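Local coordinates for protein uncharacterized oxidoreductase yvaA (Bacillus subtilis subsp. subtilis, PDB 3GFG) that catalyses the reversible, NADPH-dependent reduction of scyllo-inosose to scyllo-inositol and does not accept NADH in place of NADPH, at residues V12-V17 against E39-K44. Numbering follows the deposited sequence.
Sequences VDTIKV and EYQISK
Q41 reaches across to K16 on the neighbouring parallel strand and to T14 just before that strand begins, and following its side chain outward illustrates how a polar residue can bridge two neighbouring strands across one face of a Rossmann sheet. Q41 CB rests 3.5 Å from T14 OG1 and 3.7 Å from T14 CB. With CG anti to the backbone N (chi1 -171°) and the chain extended beyond it, Q41 CD arrives 3.7 Å from K16 CE. At the tip, Q41 OE1 accepts a hydrogen bond from T14 OG1 at 2.8 Å, the hydroxyl tilted 31° from the amide carbonyl plane, while NE2 lies beside the K16 methylenes. K16 runs alongside Q41, then bends at chi2 and chi4 to turn its ammonium back onto T14 O, approaching above that carbonyl's plane, with a weaker bond to T14 OG1.

Beneath this polar layer the backbones pair in parallel register, I15 with Y40 and V17 with I42. I15 N donates to E39 O at 2.7 Å, Q41 N to I15 O, and V17 N to Q41 O; V17 O then takes S43 N and, weakly, K44 N.

The opposite face is apolar. I15 CD1 lies over one face of the Y40 ring, and V17 CG2 comes obliquely to within 3.5 Å of Y40 CD1. L77 from strand 77-80 and A319 from helix 312-324 extend this packing, and the Y40 hydroxyl bonds to Y315 O.

These strands are the first two of the nucleotide-binding domain, joined through helix 24-36 as a beta-alpha-beta crossover. The T14 hydroxyl, donating to Q41 and weakly accepting from the K16 ammonium, ties the polar face together, while I15, V17, Y40 and I42 leave the other apolar, packed against helices 24-36 and 312-324.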
ATOM      1  N   VAL B  12      19.016  43.250 -18.985  1.00 53.78           N
ATOM      2  CA  VAL B  12      18.403  42.241 -18.131  1.00 51.82           C
ATOM      3  C   VAL B  12      18.151  42.859 -16.751  1.00 49.84           C
ATOM      4  O   VAL B  12      19.037  42.921 -15.884  1.00 49.61           O
ATOM      5  CB  VAL B  12      19.264  40.942 -18.083  1.00 52.44           C
ATOM      6  CG1 VAL B  12      18.808  39.972 -16.967  1.00 52.89           C
ATOM      7  CG2 VAL B  12      19.227  40.247 -19.444  1.00 53.44           C
ATOM      8  N   ASP B  13      16.929  43.348 -16.585  1.00 47.32           N
ATOM      9  CA  ASP B  13      16.477  43.905 -15.318  1.00 44.81           C
ATOM     10  C   ASP B  13      16.046  42.782 -14.379  1.00 41.80           C
ATOM     11  O   ASP B  13      15.967  41.599 -14.784  1.00 42.33           O
ATOM     12  CB  ASP B  13      15.286  44.833 -15.567  1.00 45.61           C
ATOM     13  CG  ASP B  13      15.635  46.013 -16.459  1.00 48.71           C
ATOM     14  OD1 ASP B  13      16.740  46.608 -16.285  1.00 50.06           O
ATOM     15  OD2 ASP B  13      14.794  46.350 -17.328  1.00 52.47           O
ATOM     16  N   THR B  14      15.769  43.134 -13.131  1.00 37.17           N
ATOM     17  CA  THR B  14      15.021  42.229 -12.291  1.00 33.34           C
ATOM     18  C   THR B  14      13.717  41.912 -13.035  1.00 30.56           C
ATOM     19  O   THR B  14      13.218  42.734 -13.795  1.00 29.82           O
ATOM     20  CB  THR B  14      14.723  42.841 -10.916  1.00 33.36           C
ATOM     21  OG1 THR B  14      14.148  44.144 -11.091  1.00 33.91           O
ATOM     22  CG2 THR B  14      15.999  42.948 -10.078  1.00 31.84           C
ATOM     23  N   ILE B  15      13.207  40.701 -12.868  1.00 27.22           N
ATOM     24  CA  ILE B  15      11.888  40.345 -13.386  1.00 24.64           C
ATOM     25  C   ILE B  15      10.838  40.982 -12.461  1.00 23.26           C
ATOM     26  O   ILE B  15      10.877  40.811 -11.246  1.00 22.90           O
ATOM     27  CB  ILE B  15      11.710  38.808 -13.490  1.00 24.57           C
ATOM     28  CG1 ILE B  15      12.735  38.217 -14.467  1.00 24.66           C
ATOM     29  CG2 ILE B  15      10.308  38.448 -13.931  1.00 22.96           C
ATOM     30  CD1 ILE B  15      13.401  36.934 -14.001  1.00 21.87           C
ATOM     31  N   LYS B  16       9.926  41.759 -13.030  1.00 21.75           N
ATOM     32  CA  LYS B  16       8.957  42.481 -12.208  1.00 20.10           C
ATOM     33  C   LYS B  16       7.779  41.569 -11.923  1.00 18.81           C
ATOM     34  O   LYS B  16       7.097  41.119 -12.849  1.00 18.41           O
ATOM     35  CB  LYS B  16       8.508  43.791 -12.882  1.00 20.41           C
ATOM     36  CG  LYS B  16       9.591  44.836 -13.103  1.00 19.57           C
ATOM     37  CD  LYS B  16      10.432  45.090 -11.861  1.00 20.74           C
ATOM     38  CE  LYS B  16      11.534  46.109 -12.157  1.00 20.93           C
ATOM     39  NZ  LYS B  16      12.340  45.723 -13.352  1.00 20.11           N
ATOM     40  N   VAL B  17       7.577  41.275 -10.639  1.00 17.29           N
ATOM     41  CA  VAL B  17       6.615  40.278 -10.210  1.00 15.85           C
ATOM     42  C   VAL B  17       5.381  40.902  -9.526  1.00 15.60           C
ATOM     43  O   VAL B  17       5.498  41.787  -8.672  1.00 15.30           O
ATOM     44  CB  VAL B  17       7.299  39.225  -9.302  1.00 16.01           C
ATOM     45  CG1 VAL B  17       6.291  38.233  -8.744  1.00 15.01           C
ATOM     46  CG2 VAL B  17       8.396  38.474 -10.066  1.00 15.22           C
ATOM     47  N   GLU B  39      17.274  37.744  -9.302  1.00 22.57           N
ATOM     48  CA  GLU B  39      16.578  37.780 -10.583  1.00 22.10           C
ATOM     49  C   GLU B  39      15.253  38.516 -10.473  1.00 20.93           C
ATOM     50  O   GLU B  39      14.829  39.134 -11.446  1.00 20.92           O
ATOM     51  CB  GLU B  39      16.296  36.374 -11.093  1.00 22.72           C
ATOM     52  CG  GLU B  39      17.534  35.567 -11.467  1.00 26.58           C
ATOM     53  CD  GLU B  39      17.949  34.559 -10.388  1.00 32.32           C
ATOM     54  OE1 GLU B  39      17.932  34.914  -9.170  1.00 33.47           O
ATOM     55  OE2 GLU B  39      18.289  33.404 -10.773  1.00 34.01           O
ATOM     56  N   TYR B  40      14.622  38.458  -9.290  1.00 19.29           N
ATOM     57  CA  TYR B  40      13.246  38.946  -9.072  1.00 17.71           C
ATOM     58  C   TYR B  40      13.078  40.237  -8.257  1.00 17.39           C
ATOM     59  O   TYR B  40      13.868  40.550  -7.377  1.00 17.05           O
ATOM     60  CB  TYR B  40      12.398  37.848  -8.416  1.00 17.15           C
ATOM     61  CG  TYR B  40      12.237  36.610  -9.268  1.00 15.86           C
ATOM     62  CD1 TYR B  40      11.303  36.572 -10.313  1.00 15.62           C
ATOM     63  CD2 TYR B  40      13.025  35.491  -9.056  1.00 13.56           C
ATOM     64  CE1 TYR B  40      11.158  35.457 -11.102  1.00 12.76           C
ATOM     65  CE2 TYR B  40      12.899  34.368  -9.858  1.00 12.55           C
ATOM     66  CZ  TYR B  40      11.958  34.357 -10.856  1.00 11.86           C
ATOM     67  OH  TYR B  40      11.809  33.247 -11.622  1.00 10.42           O
ATOM     68  N   GLN B  41      12.003  40.959  -8.540  1.00 16.78           N
ATOM     69  CA  GLN B  41      11.591  42.087  -7.723  1.00 16.84           C
ATOM     70  C   GLN B  41      10.076  41.998  -7.583  1.00 16.28           C
ATOM     71  O   GLN B  41       9.366  41.951  -8.595  1.00 16.05           O
ATOM     72  CB  GLN B  41      12.002  43.393  -8.407  1.00 17.19           C
ATOM     73  CG  GLN B  41      11.849  44.655  -7.605  1.00 18.65           C
ATOM     74  CD  GLN B  41      12.036  45.891  -8.469  1.00 22.08           C
ATOM     75  OE1 GLN B  41      12.994  45.982  -9.255  1.00 22.59           O
ATOM     76  NE2 GLN B  41      11.105  46.848  -8.348  1.00 21.79           N
ATOM     77  N   ILE B  42       9.587  41.927  -6.340  1.00 15.74           N
ATOM     78  CA  ILE B  42       8.143  41.873  -6.083  1.00 14.97           C
ATOM     79  C   ILE B  42       7.680  43.318  -6.104  1.00 14.66           C
ATOM     80  O   ILE B  42       7.960  44.085  -5.169  1.00 14.15           O
ATOM     81  CB  ILE B  42       7.779  41.224  -4.697  1.00 15.11           C
ATOM     82  CG1 ILE B  42       8.009  39.705  -4.616  1.00 15.45           C
ATOM     83  CG2 ILE B  42       6.302  41.359  -4.423  1.00 15.00           C
ATOM     84  CD1 ILE B  42       8.926  39.110  -5.591  1.00 15.33           C
ATOM     85  N   SER B  43       6.985  43.697  -7.176  1.00 14.44           N
ATOM     86  CA  SER B  43       6.460  45.073  -7.320  1.00 14.34           C
ATOM     87  C   SER B  43       5.094  45.292  -6.684  1.00 13.66           C
ATOM     88  O   SER B  43       4.840  46.350  -6.100  1.00 13.35           O
ATOM     89  CB  SER B  43       6.388  45.477  -8.789  1.00 14.11           C
ATOM     90  OG  SER B  43       7.694  45.665  -9.308  1.00 16.16           O
ATOM     91  N   LYS B  44       4.220  44.295  -6.815  1.00 13.01           N
ATOM     92  CA  LYS B  44       2.861  44.417  -6.346  1.00 13.17           C
ATOM     93  C   LYS B  44       2.298  43.117  -5.822  1.00 13.50           C
ATOM     94  O   LYS B  44       2.671  42.042  -6.262  1.00 13.26           O
ATOM     95  CB  LYS B  44       1.965  44.946  -7.450  1.00 12.95           C
ATOM     96  CG  LYS B  44       2.062  46.443  -7.654  1.00 13.96           C
ATOM     97  CD  LYS B  44       1.571  46.844  -9.029  1.00 13.45           C
ATOM     98  CE  LYS B  44       1.363  48.322  -9.105  1.00 12.50           C
ATOM     99  NZ  LYS B  44       0.755  48.597 -10.412  1.00 14.69           N
TER